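Local coordinates for Exo-1,5-alpha-L-arabinofuranobiosidase (Gibberella zeae, PDB 2YDT), which probably hydrolyses alpha-1,5-linked arabinan from the end of the chain, releasing arabinobiose, at residues 30-35 against 87-92; 104-109 against 123-128. One frame throughout, in Å; residues are numbered along the deposited sequence.

Contact 1 of 2, residues 30-35 against 87-92; sequences YARPLE and QPQLYE. With AHR (alpha-L-arabinofuranose), chain C; SO4 (sulfate ion), chain H.
Gln87 lies across one face of the Tyr30 ring: its CA sits 3.6 Å from the ring centroid in a CH-pi contact, nearly over the centre. With CG anti to its carbonyl carbon (chi1 -59°), Gln87 also brings CG to 3.4 Å from Tyr30 CE1. Farther out, its amide NE2 donates to O5 of the bound arabinofuranose at 3.0 Å. Two further bonds fix this residue: OE1 accepts from the backbone N of Glu156, and Gln87 N donates to OE2 of Glu46, which binds the same sugar. Tyr30 also belongs to the sugar pocket, and its hydroxyl donates to a water (2.7 Å from OH) that in turn donates to Gln87 O. Next along the strands, Pro88 O meets the ring edge 3.4 Å from Tyr30 CE2, while the Arg32 guanidinium is covered on one face by Tyr30 CE2 and bonded through NH2 to Thr324. Beyond, Leu34 CB and Leu90 CB pack at 3.8 Å, and a water links Glu35 O to Glu92 OE1, whose partner oxygen OE2 is bonded to Ser37 N. The strands run parallel within 6°, their axes 6.5 Å apart, in different four-stranded sheets, as expected of innermost strands in adjacent beta-propeller blades. At that spacing the seam depends on side chains and water, and Tyr30 O and Pro88 O are buried without a hydrogen-bonding partner. The chemistry implies a sugar-binding glutamine packed at its root on an aromatic face, its amide held by Glu156 N and the sugar.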
ATOM      1  N   TYR A  30      -5.917  -6.626   2.925  1.00  6.83           N
ATOM      2  CA  TYR A  30      -5.422  -5.300   2.480  1.00  6.16           C
ATOM      3  C   TYR A  30      -5.489  -4.249   3.563  1.00  6.41           C
ATOM      4  O   TYR A  30      -6.157  -3.218   3.419  1.00  5.76           O
ATOM      5  CB  TYR A  30      -6.151  -4.849   1.181  1.00  6.55           C
ATOM      6  CG  TYR A  30      -5.294  -4.028   0.235  1.00  5.01           C
ATOM      7  CD1 TYR A  30      -4.813  -4.583  -0.965  1.00  6.41           C
ATOM      8  CD2 TYR A  30      -5.000  -2.691   0.501  1.00  5.04           C
ATOM      9  CE1 TYR A  30      -4.054  -3.868  -1.844  1.00  5.97           C
ATOM     10  CE2 TYR A  30      -4.228  -1.952  -0.378  1.00  6.27           C
ATOM     11  CZ  TYR A  30      -3.775  -2.528  -1.559  1.00  6.68           C
ATOM     12  OH  TYR A  30      -3.001  -1.795  -2.452  1.00  6.77           O
ATOM     13  N   ALA A  31      -4.765  -4.467   4.660  1.00  6.36           N
ATOM     14  CA  ALA A  31      -4.741  -3.539   5.788  1.00  5.83           C
ATOM     15  C   ALA A  31      -3.829  -2.349   5.508  1.00  6.38           C
ATOM     16  O   ALA A  31      -2.749  -2.510   4.950  1.00  7.36           O
ATOM     17  CB  ALA A  31      -4.266  -4.271   7.091  1.00  5.75           C
ATOM     18  N   ARG A  32      -4.282  -1.179   5.960  1.00  6.56           N
ATOM     19  CA  ARG A  32      -3.515   0.066   5.832  1.00  6.83           C
ATOM     20  C   ARG A  32      -3.637   0.929   7.067  1.00  6.82           C
ATOM     21  O   ARG A  32      -4.777   1.194   7.518  1.00  7.22           O
ATOM     22  CB  ARG A  32      -3.977   0.854   4.585  1.00  6.41           C
ATOM     23  CG  ARG A  32      -3.564   0.202   3.270  1.00  6.27           C
ATOM     24  CD  ARG A  32      -2.086   0.275   3.019  1.00  6.39           C
ATOM     25  NE  ARG A  32      -1.681  -0.191   1.706  1.00  6.21           N
ATOM     26  CZ  ARG A  32      -1.293  -1.423   1.405  1.00  6.84           C
ATOM     27  NH1 ARG A  32      -1.328  -2.401   2.278  1.00  5.91           N
ATOM     28  NH2 ARG A  32      -0.848  -1.672   0.203  1.00  6.87           N
ATOM     29  N   PRO A  33      -2.486   1.443   7.581  1.00  7.32           N
ATOM     30  CA  PRO A  33      -2.495   2.350   8.738  1.00  7.63           C
ATOM     31  C   PRO A  33      -2.102   3.769   8.374  1.00  7.97           C
ATOM     32  O   PRO A  33      -1.534   4.015   7.314  1.00  9.18           O
ATOM     33  CB  PRO A  33      -1.363   1.793   9.591  1.00  7.84           C
ATOM     34  CG  PRO A  33      -0.355   1.397   8.608  1.00  7.65           C
ATOM     35  CD  PRO A  33      -1.119   0.963   7.333  1.00  7.79           C
ATOM     36  N   LEU A  34      -2.443   4.676   9.266  1.00  8.11           N
ATOM     37  CA  LEU A  34      -2.048   6.099   9.110  1.00  7.91           C
ATOM     38  C   LEU A  34      -1.836   6.757  10.459  1.00  8.05           C
ATOM     39  O   LEU A  34      -2.685   6.632  11.349  1.00  9.63           O
ATOM     40  CB  LEU A  34      -3.141   6.852   8.335  1.00  8.26           C
ATOM     41  CG  LEU A  34      -2.965   8.363   8.162  1.00  8.29           C
ATOM     42  CD1 LEU A  34      -1.759   8.643   7.240  1.00  8.70           C
ATOM     43  CD2 LEU A  34      -4.245   9.088   7.643  1.00  9.53           C
ATOM     44  N   GLU A  35      -0.731   7.500  10.594  1.00  9.33           N
ATOM     45  CA  GLU A  35      -0.533   8.348  11.793  1.00  9.84           C
ATOM     46  C   GLU A  35      -0.859   9.796  11.456  1.00 10.07           C
ATOM     47  O   GLU A  35      -0.246  10.358  10.541  1.00 11.65           O
ATOM     48  CB  GLU A  35       0.906   8.265  12.305  1.00 10.97           C
ATOM     49  CG  GLU A  35       1.120   8.993  13.635  1.00 11.28           C
ATOM     50  CD  GLU A  35       2.569   8.939  14.139  1.00 12.31           C
ATOM     51  OE1 GLU A  35       3.468   9.248  13.336  1.00 13.79           O
ATOM     52  OE2 GLU A  35       2.771   8.608  15.323  1.00 17.83           O
ATOM     53  N   GLN A  87      -8.532  -2.271  -2.255  1.00  6.24           N
ATOM     54  CA  GLN A  87      -7.269  -1.516  -2.238  1.00  5.45           C
ATOM     55  C   GLN A  87      -7.337  -0.105  -1.670  1.00  6.52           C
ATOM     56  O   GLN A  87      -6.820   0.831  -2.270  1.00  6.60           O
ATOM     57  CB  GLN A  87      -6.661  -1.543  -3.650  1.00  5.49           C
ATOM     58  CG  GLN A  87      -6.391  -2.985  -4.137  1.00  5.79           C
ATOM     59  CD  GLN A  87      -6.855  -3.307  -5.541  1.00  5.47           C
ATOM     60  OE1 GLN A  87      -7.074  -2.413  -6.367  1.00  6.43           O
ATOM     61  NE2 GLN A  87      -6.994  -4.597  -5.835  1.00  6.58           N
ATOM     62  N   PRO A  88      -7.893   0.025  -0.446  1.00  5.54           N
ATOM     63  CA  PRO A  88      -7.900   1.292   0.239  1.00  6.39           C
ATOM     64  C   PRO A  88      -6.496   1.755   0.602  1.00  7.19           C
ATOM     65  O   PRO A  88      -5.589   0.936   0.794  1.00  7.75           O
ATOM     66  CB  PRO A  88      -8.726   1.008   1.501  1.00  6.37           C
ATOM     67  CG  PRO A  88      -8.394  -0.433   1.790  1.00  7.11           C
ATOM     68  CD  PRO A  88      -8.340  -1.071   0.409  1.00  5.67           C
ATOM     69  N   GLN A  89      -6.318   3.069   0.659  1.00  6.73           N
ATOM     70  CA  GLN A  89      -5.010   3.680   1.046  1.00  6.11           C
ATOM     71  C   GLN A  89      -5.311   4.981   1.772  1.00  6.86           C
ATOM     72  O   GLN A  89      -5.985   5.859   1.248  1.00  6.76           O
ATOM     73  CB  GLN A  89      -4.102   3.872  -0.174  1.00  7.08           C
ATOM     74  CG  GLN A  89      -2.770   4.557   0.140  1.00  7.53           C
ATOM     75  CD  GLN A  89      -1.850   3.655   0.916  1.00 10.50           C
ATOM     76  OE1 GLN A  89      -1.199   4.117   1.892  1.00 16.28           O
ATOM     77  NE2 GLN A  89      -1.776   2.427   0.544  1.00  5.87           N
ATOM     78  N   LEU A  90      -4.820   5.112   3.000  1.00  6.57           N
ATOM     79  CA  LEU A  90      -4.997   6.329   3.787  1.00  7.31           C
ATOM     80  C   LEU A  90      -3.753   7.194   3.692  1.00  7.65           C
ATOM     81  O   LEU A  90      -2.607   6.685   3.668  1.00  8.40           O
ATOM     82  CB  LEU A  90      -5.251   5.977   5.266  1.00  7.12           C
ATOM     83  CG  LEU A  90      -6.573   5.241   5.546  1.00  6.68           C
ATOM     84  CD1 LEU A  90      -6.580   4.689   6.987  1.00  8.60           C
ATOM     85  CD2 LEU A  90      -7.738   6.256   5.336  1.00  9.95           C
ATOM     86  N   TYR A  91      -3.946   8.510   3.746  1.00  7.37           N
ATOM     87  CA  TYR A  91      -2.842   9.460   3.557  1.00  7.85           C
ATOM     88  C   TYR A  91      -3.249  10.790   4.197  1.00  8.56           C
ATOM     89  O   TYR A  91      -4.387  11.234   4.059  1.00  8.94           O
ATOM     90  CB  TYR A  91      -2.607   9.685   2.063  1.00  7.87           C
ATOM     91  CG  TYR A  91      -1.506  10.662   1.753  1.00  8.83           C
ATOM     92  CD1 TYR A  91      -0.190  10.294   1.948  1.00  8.62           C
ATOM     93  CD2 TYR A  91      -1.786  11.944   1.301  1.00  9.88           C
ATOM     94  CE1 TYR A  91       0.849  11.166   1.734  1.00  9.51           C
ATOM     95  CE2 TYR A  91      -0.743  12.828   1.035  1.00 10.66           C
ATOM     96  CZ  TYR A  91       0.558  12.446   1.261  1.00 10.41           C
ATOM     97  OH  TYR A  91       1.621  13.323   1.045  1.00 12.11           O
ATOM     98  N   GLU A  92      -2.332  11.442   4.875  1.00  7.77           N
ATOM     99  CA  GLU A  92      -2.610  12.770   5.431  1.00  8.01           C
ATOM    100  C   GLU A  92      -1.897  13.835   4.611  1.00  7.86           C
ATOM    101  O   GLU A  92      -0.668  13.764   4.417  1.00  9.10           O
ATOM    102  CB  GLU A  92      -2.129  12.828   6.890  1.00  9.09           C
ATOM    103  CG  GLU A  92      -2.416  14.161   7.603  1.00  9.52           C
ATOM    104  CD  GLU A  92      -1.709  14.274   8.958  1.00 11.21           C
ATOM    105  OE1 GLU A  92      -0.448  14.192   9.005  1.00 13.36           O
ATOM    106  OE2 GLU A  92      -2.405  14.467   9.965  1.00 13.25           O
TER
HETATM  107  O5  AHR C 501      -7.082  -6.446  -3.439  1.00  7.41           O
HETATM  108  C5  AHR C 501      -7.860  -7.577  -3.867  1.00  7.41           C
HETATM  109  C4  AHR C 501      -7.153  -8.365  -4.944  1.00  7.15           C
HETATM  110  O4  AHR C 501      -6.961  -7.620  -6.130  1.00  7.20           O
HETATM  111  C3  AHR C 501      -7.974  -9.567  -5.447  1.00  7.31           C
HETATM  112  O3  AHR C 501      -7.892 -10.726  -4.579  1.00  7.81           O
HETATM  113  C2  AHR C 501      -7.295  -9.863  -6.763  1.00  7.15           C
HETATM  114  O2  AHR C 501      -8.124 -10.484  -7.756  1.00  7.85           O
HETATM  115  C1  AHR C 501      -6.833  -8.503  -7.213  1.00  8.35           C
HETATM  116  S   SO4 H1506       4.440  12.407   2.274  0.60 26.26           S
HETATM  117  O1  SO4 H1506       3.953  12.653   0.946  0.60 17.51           O
HETATM  118  O2  SO4 H1506       4.418  10.938   2.544  0.60 23.20           O
HETATM  119  O3  SO4 H1506       5.783  12.954   2.412  0.60 27.75           O
HETATM  120  O4  SO4 H1506       3.627  13.080   3.273  0.60 24.45           O
HETATM  121  O   HOH W   1      -3.961   0.713  -2.503  1.00  6.58           O
HETATM  122  O   HOH W   2      -2.469   3.946   4.598  0.50  8.52           O
HETATM  123  O   HOH W   3       1.082  12.790  10.568  1.00 20.13           O

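Contact 2 of 2, residues 104-109 against 123-128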
ATOM      1  N   THR A 104      -5.929  17.376   6.150  1.00  9.24           N
ATOM      2  CA  THR A 104      -7.047  16.641   5.547  1.00  9.43           C
ATOM      3  C   THR A 104      -6.564  15.201   5.426  1.00  8.39           C
ATOM      4  O   THR A 104      -5.422  14.952   5.026  1.00  8.40           O
ATOM      5  CB  THR A 104      -7.385  17.194   4.155  1.00 10.49           C
ATOM      6  OG1 THR A 104      -7.787  18.583   4.263  1.00 10.77           O
ATOM      7  CG2 THR A 104      -8.492  16.385   3.486  1.00  9.15           C
ATOM      8  N   VAL A 105      -7.432  14.266   5.745  1.00  7.03           N
ATOM      9  CA  VAL A 105      -7.178  12.842   5.534  1.00  7.00           C
ATOM     10  C   VAL A 105      -7.798  12.393   4.231  1.00  7.68           C
ATOM     11  O   VAL A 105      -8.966  12.654   3.979  1.00  8.60           O
ATOM     12  CB  VAL A 105      -7.720  11.990   6.678  1.00  6.63           C
ATOM     13  CG1 VAL A 105      -7.396  10.460   6.410  1.00  7.91           C
ATOM     14  CG2 VAL A 105      -7.112  12.440   8.001  1.00  9.74           C
ATOM     15  N   LEU A 106      -6.989  11.775   3.358  1.00  7.83           N
ATOM     16  CA  LEU A 106      -7.489  11.185   2.156  1.00  6.86           C
ATOM     17  C   LEU A 106      -7.608   9.654   2.335  1.00  7.35           C
ATOM     18  O   LEU A 106      -6.810   9.003   3.003  1.00  7.08           O
ATOM     19  CB  LEU A 106      -6.573  11.465   0.977  1.00  7.50           C
ATOM     20  CG  LEU A 106      -6.297  12.919   0.621  1.00  6.70           C
ATOM     21  CD1 LEU A 106      -5.487  13.021  -0.701  1.00  9.67           C
ATOM     22  CD2 LEU A 106      -7.586  13.724   0.556  1.00  8.64           C
ATOM     23  N   CYS A 107      -8.647   9.117   1.719  1.00  6.59           N
ATOM     24  CA  CYS A 107      -8.795   7.664   1.523  1.00  7.02           C
ATOM     25  C   CYS A 107      -8.997   7.461   0.040  1.00  7.19           C
ATOM     26  O   CYS A 107     -10.012   7.909  -0.524  1.00  7.35           O
ATOM     27  CB  CYS A 107      -9.987   7.121   2.307  1.00  7.43           C
ATOM     28  SG  CYS A 107     -10.048   5.262   2.213  1.00 10.61           S
ATOM     29  N   SER A 108      -8.029   6.833  -0.632  1.00  6.07           N
ATOM     30  CA  SER A 108      -8.208   6.418  -1.990  1.00  6.45           C
ATOM     31  C   SER A 108      -8.480   4.926  -2.014  1.00  7.71           C
ATOM     32  O   SER A 108      -8.187   4.239  -1.077  1.00 10.68           O
ATOM     33  CB  SER A 108      -6.955   6.783  -2.814  1.00  6.18           C
ATOM     34  OG  SER A 108      -7.139   6.502  -4.185  1.00  6.73           O
ATOM     35  N   GLY A 109      -9.092   4.443  -3.076  1.00  6.67           N
ATOM     36  CA  GLY A 109      -9.426   3.040  -3.227  1.00  6.44           C
ATOM     37  C   GLY A 109     -10.225   2.848  -4.490  1.00  5.98           C
ATOM     38  O   GLY A 109     -10.495   3.825  -5.212  1.00  7.58           O
ATOM     39  N   VAL A 123     -10.847   9.286  -4.980  1.00  6.11           N
ATOM     40  CA  VAL A 123     -10.341   9.933  -3.762  1.00  6.81           C
ATOM     41  C   VAL A 123     -11.509  10.486  -2.951  1.00  7.23           C
ATOM     42  O   VAL A 123     -12.323  11.228  -3.492  1.00  8.01           O
ATOM     43  CB  VAL A 123      -9.295  11.055  -4.037  1.00  6.50           C
ATOM     44  CG1 VAL A 123      -8.866  11.805  -2.774  1.00  7.34           C
ATOM     45  CG2 VAL A 123      -8.090  10.459  -4.737  1.00  8.22           C
ATOM     46  N   TYR A 124     -11.538  10.136  -1.668  1.00  6.44           N
ATOM     47  CA  TYR A 124     -12.452  10.680  -0.646  1.00  7.85           C
ATOM     48  C   TYR A 124     -11.595  11.418   0.384  1.00  8.10           C
ATOM     49  O   TYR A 124     -10.406  11.111   0.587  1.00  8.78           O
ATOM     50  CB  TYR A 124     -13.258   9.540   0.048  1.00  7.66           C
ATOM     51  CG  TYR A 124     -14.425   9.075  -0.778  1.00  6.42           C
ATOM     52  CD1 TYR A 124     -14.232   8.296  -1.904  1.00  7.52           C
ATOM     53  CD2 TYR A 124     -15.733   9.481  -0.482  1.00  7.36           C
ATOM     54  CE1 TYR A 124     -15.324   7.914  -2.720  1.00  8.10           C
ATOM     55  CE2 TYR A 124     -16.787   9.115  -1.252  1.00  8.86           C
ATOM     56  CZ  TYR A 124     -16.615   8.341  -2.369  1.00  6.47           C
ATOM     57  OH  TYR A 124     -17.710   8.011  -3.161  1.00  7.70           O
ATOM     58  N   ALA A 125     -12.192  12.402   1.053  1.00  8.34           N
ATOM     59  CA  ALA A 125     -11.468  13.228   2.014  1.00  8.75           C
ATOM     60  C   ALA A 125     -12.257  13.438   3.279  1.00  9.10           C
ATOM     61  O   ALA A 125     -13.482  13.467   3.239  1.00  9.79           O
ATOM     62  CB  ALA A 125     -11.133  14.594   1.417  1.00  9.49           C
ATOM     63  N   SER A 126     -11.541  13.505   4.399  1.00  8.00           N
ATOM     64  CA  SER A 126     -12.112  13.830   5.711  1.00  8.45           C
ATOM     65  C   SER A 126     -11.474  15.114   6.225  1.00  8.97           C
ATOM     66  O   SER A 126     -10.245  15.215   6.321  1.00  8.29           O
ATOM     67  CB  SER A 126     -11.904  12.699   6.743  1.00  8.43           C
ATOM     68  OG  SER A 126     -12.353  13.159   8.032  1.00  8.59           O
ATOM     69  N   ARG A 127     -12.333  16.076   6.583  1.00  9.11           N
ATOM     70  CA  ARG A 127     -11.900  17.373   7.113  1.00  9.81           C
ATOM     71  C   ARG A 127     -11.961  17.396   8.645  1.00 10.74           C
ATOM     72  O   ARG A 127     -11.701  18.439   9.260  1.00 12.45           O
ATOM     73  CB  ARG A 127     -12.800  18.485   6.554  1.00 10.32           C
ATOM     74  CG  ARG A 127     -12.735  18.650   5.047  1.00 10.34           C
ATOM     75  CD  ARG A 127     -13.734  19.684   4.564  1.00 11.33           C
ATOM     76  NE  ARG A 127     -13.672  20.012   3.136  1.00 11.38           N
ATOM     77  CZ  ARG A 127     -12.835  20.897   2.595  1.00 12.10           C
ATOM     78  NH1 ARG A 127     -11.974  21.560   3.336  1.00 13.50           N
ATOM     79  NH2 ARG A 127     -12.890  21.151   1.309  1.00 14.44           N
ATOM     80  N   ASP A 128     -12.278  16.265   9.263  1.00  9.70           N
ATOM     81  CA  ASP A 128     -12.436  16.198  10.711  1.00 10.36           C
ATOM     82  C   ASP A 128     -11.693  14.970  11.299  1.00  9.92           C
ATOM     83  O   ASP A 128     -12.113  14.413  12.296  1.00 11.15           O
ATOM     84  CB  ASP A 128     -13.922  16.231  11.111  1.00 10.26           C
ATOM     85  CG  ASP A 128     -14.747  15.141  10.455  1.00 10.80           C
ATOM     86  OD1 ASP A 128     -14.133  14.148   9.946  1.00 11.19           O
ATOM     87  OD2 ASP A 128     -16.006  15.284  10.405  1.00 12.99           O
TER
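Leu106 reaches over the neighbouring strand to Ala125 and Val123. Its CB stands 3.9 Å from Tyr124 O, and chi1 (-58°) sets CG beside the backbone N, anti to the carbonyl carbon. At the tip, CD2 lies 3.8 Å from Tyr124 O; it also touches Ala125 CB at 3.8 Å and, like CD1, comes to 4.1 Å from Val123 CG1. Ala125 CB receives Thr104 CG2 as well, at 3.8 Å. Leu159 and Leu166, from the next blade of the propeller, pack against the same leucine. Underneath runs an antiparallel hairpin pairing, with Val105 and Ser126 exchanging two backbone hydrogen bonds, the shorter from Ser126 N to Val105 O at 2.7 Å, and Cys107 and Tyr124 exchanging two more. Leu106 with Ala125 and Ser108 with Val123 are the non-hydrogen-bonded pairs between and beyond them. On the reverse face the Tyr124 ring meets Phe135 edge-to-face, and its hydroxyl bonds to Thr78 N. Four backbone bonds thus hold the two strands together, while Leu106 and Val123, flanked by Ala125, give an aliphatic surface on which leucines of the following blade pack, Leu168 against Val123 among them.

The two contacts illustrate how a beta-propeller is assembled: contact 1 joins blades, contact 2 builds one. They follow in series along the chain, with centres 10 Å apart, and share the sheet of strands 87-92, 105-111, 119-126 and 134-142. Strand 87-92 is its inner edge, and probable backbone hydrogen bonds from Leu106 N to Tyr91 O and from Gln89 N to Ser108 O tie it to strand 105-111. Leu34 of the preceding blade also packs on Val105. Contact 1 lies near the centre of the propeller, where Tyr30 and Gln87 help line the arabinofuranose pocket, whereas contact 2 sits farther out, within the blade that carries Gln87.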